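Local coordinates for RNA pseudouridylate synthase domain-containing protein 1 (Homo sapiens, PDB 5VBB), which belongs to the RluA family of pseudouridine synthases and probably binds RNA and converts uridine in it to pseudouridine, at residues L165-T170 with Q252-T257. Residues are numbered along the deposited sequence; the frame is centred on the assembly and turned at random.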
loop_
_atom_site.group_PDB
_atom_site.type_symbol
_atom_site.label_atom_id
_atom_site.label_comp_id
_atom_site.label_asym_id
_atom_site.label_seq_id
_atom_site.Cartn_x
_atom_site.Cartn_y
_atom_site.Cartn_z
ATOM N N LEU A 165 -8.867 -2.950 -4.787
ATOM C CA LEU A 165 -7.628 -2.575 -5.457
ATOM C C LEU A 165 -7.601 -1.038 -5.378
ATOM O O LEU A 165 -8.600 -0.386 -5.722
ATOM C CB LEU A 165 -7.634 -3.041 -6.915
ATOM C CG LEU A 165 -6.403 -2.709 -7.795
ATOM C CD1 LEU A 165 -5.176 -3.390 -7.292
ATOM C CD2 LEU A 165 -6.623 -3.161 -9.190
ATOM N N LEU A 166 -6.478 -0.460 -4.943
ATOM C CA LEU A 166 -6.316 0.986 -4.819
ATOM C C LEU A 166 -5.197 1.454 -5.673
ATOM O O LEU A 166 -4.092 0.930 -5.557
ATOM C CB LEU A 166 -6.030 1.375 -3.378
ATOM C CG LEU A 166 -7.129 0.993 -2.376
ATOM C CD1 LEU A 166 -6.603 0.939 -0.997
ATOM C CD2 LEU A 166 -8.311 1.904 -2.479
ATOM N N LYS A 167 -5.443 2.439 -6.535
ATOM C CA LYS A 167 -4.388 2.998 -7.377
ATOM C C LYS A 167 -4.281 4.482 -7.058
ATOM O O LYS A 167 -5.137 5.273 -7.467
ATOM C CB LYS A 167 -4.702 2.768 -8.842
ATOM C CG LYS A 167 -3.543 3.134 -9.771
ATOM C CD LYS A 167 -3.981 3.102 -11.198
ATOM C CE LYS A 167 -2.932 3.656 -12.106
ATOM N NZ LYS A 167 -3.394 3.655 -13.511
ATOM N N PRO A 168 -3.283 4.886 -6.269
ATOM C CA PRO A 168 -3.124 6.319 -6.023
ATOM C C PRO A 168 -2.447 6.993 -7.212
ATOM O O PRO A 168 -1.523 6.421 -7.774
ATOM C CB PRO A 168 -2.215 6.377 -4.810
ATOM C CG PRO A 168 -1.379 5.118 -4.858
ATOM C CD PRO A 168 -2.181 4.103 -5.676
ATOM N N LEU A 169 -2.892 8.185 -7.578
ATOM C CA LEU A 169 -2.232 8.979 -8.610
ATOM C C LEU A 169 -1.456 10.108 -7.975
ATOM O O LEU A 169 -0.899 10.904 -8.698
ATOM C CB LEU A 169 -3.236 9.504 -9.633
ATOM C CG LEU A 169 -3.924 8.390 -10.446
ATOM C CD1 LEU A 169 -4.938 8.957 -11.405
ATOM C CD2 LEU A 169 -2.899 7.570 -11.232
ATOM N N THR A 170 -1.449 10.200 -6.637
ATOM C CA THR A 170 -0.688 11.200 -5.896
ATOM C C THR A 170 0.031 10.453 -4.775
ATOM O O THR A 170 -0.259 9.281 -4.553
ATOM C CB THR A 170 -1.563 12.298 -5.388
ATOM O OG1 THR A 170 -2.584 11.718 -4.613
ATOM C CG2 THR A 170 -2.168 13.132 -6.506
ATOM N N GLN A 252 -3.831 -7.232 -15.668
ATOM C CA GLN A 252 -3.567 -7.048 -17.105
ATOM C C GLN A 252 -3.842 -5.584 -17.537
ATOM O O GLN A 252 -3.099 -5.028 -18.329
ATOM C CB GLN A 252 -4.426 -7.997 -17.969
ATOM C CG GLN A 252 -4.138 -9.478 -17.783
ATOM C CD GLN A 252 -2.710 -9.783 -18.094
ATOM O OE1 GLN A 252 -2.227 -9.483 -19.187
ATOM N NE2 GLN A 252 -1.964 -10.252 -17.110
ATOM N N ALA A 253 -4.869 -4.932 -16.982
ATOM C CA ALA A 253 -5.127 -3.527 -17.330
ATOM C C ALA A 253 -4.061 -2.598 -16.741
ATOM O O ALA A 253 -3.604 -1.673 -17.419
ATOM C CB ALA A 253 -6.527 -3.090 -16.887
ATOM N N LEU A 254 -3.607 -2.885 -15.530
ATOM C CA LEU A 254 -2.532 -2.111 -14.898
ATOM C C LEU A 254 -1.282 -2.156 -15.722
ATOM O O LEU A 254 -0.711 -1.121 -16.006
ATOM C CB LEU A 254 -2.180 -2.679 -13.503
ATOM C CG LEU A 254 -2.921 -2.128 -12.314
ATOM C CD1 LEU A 254 -2.602 -2.927 -11.096
ATOM C CD2 LEU A 254 -2.522 -0.651 -12.031
ATOM N N ARG A 255 -0.876 -3.355 -16.132
ATOM C CA ARG A 255 0.365 -3.593 -16.910
ATOM C C ARG A 255 0.364 -2.862 -18.226
ATOM O O ARG A 255 1.407 -2.324 -18.636
ATOM C CB ARG A 255 0.563 -5.104 -17.149
ATOM C CG ARG A 255 0.881 -5.888 -15.879
ATOM C CD ARG A 255 1.077 -7.389 -16.155
ATOM N NE ARG A 255 1.957 -8.023 -15.162
ATOM C CZ ARG A 255 1.787 -9.221 -14.594
ATOM N NH1 ARG A 255 2.666 -9.671 -13.709
ATOM N NH2 ARG A 255 0.734 -9.974 -14.902
ATOM N N ALA A 256 -0.820 -2.797 -18.881
ATOM C CA ALA A 256 -0.988 -2.125 -20.182
ATOM C C ALA A 256 -1.186 -0.632 -20.087
ATOM O O ALA A 256 -1.115 0.037 -21.127
ATOM C CB ALA A 256 -2.162 -2.716 -20.921
ATOM N N THR A 257 -1.403 -0.084 -18.888
ATOM C CA THR A 257 -1.602 1.362 -18.763
ATOM C C THR A 257 -0.312 2.130 -19.028
ATOM O O THR A 257 0.716 1.787 -18.474
ATOM C CB THR A 257 -2.183 1.730 -17.396
ATOM O OG1 THR A 257 -3.401 0.999 -17.214
ATOM C CG2 THR A 257 -2.502 3.224 -17.275
#
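In this RluA-family fold the helix 247-256 packs across one face of the antiparallel sheet that contains strand 159-168, and the contact joins the last turn of that helix to the end of the strand. Leu165 and Lys167, alternate residues of the strand, point toward the helix, while Leu166 between them faces helix 175-182. From the helix, Leu254 reaches both. Leu254 CD1 lies a loose 4.5 Å from Leu165 CD2, and Leu254 CD2 lies 4.1 Å from Lys167 CD, so the forked end of one leucine serves both strand residues. Ala98 on the neighbouring strand 96-104 and Tyr212 on 208-216, the strand beyond it, also touch Leu254. Lys167 is fully extended, with CG anti to the backbone N (chi1 -171°), and its chain slides past Leu254 in the opposite direction until Lys167 NZ stands 3.9 Å from Thr257 CG2, tip to tip. With Thr257 OG1 turned back to the helix, CG2 is left facing the lysine: OG1 bonds to Ala253 O at 2.7 Å, from above the carbonyl plane with a C=O...OG1 angle of 137°. A valine in place of Thr257 would probably leave Ala253 O without this side-chain donor and the residue's rotation less firmly fixed beside the lysine. The backbone continues the link to the sheet, Thr257 O accepting a bond from Arg214. Across the contact itself the chemistry is apolar: the two buried leucines and the aliphatic chain of the lysine carry it, and the ammonium ends beside the Thr257 methyl in van der Waals contact rather than a polar bond.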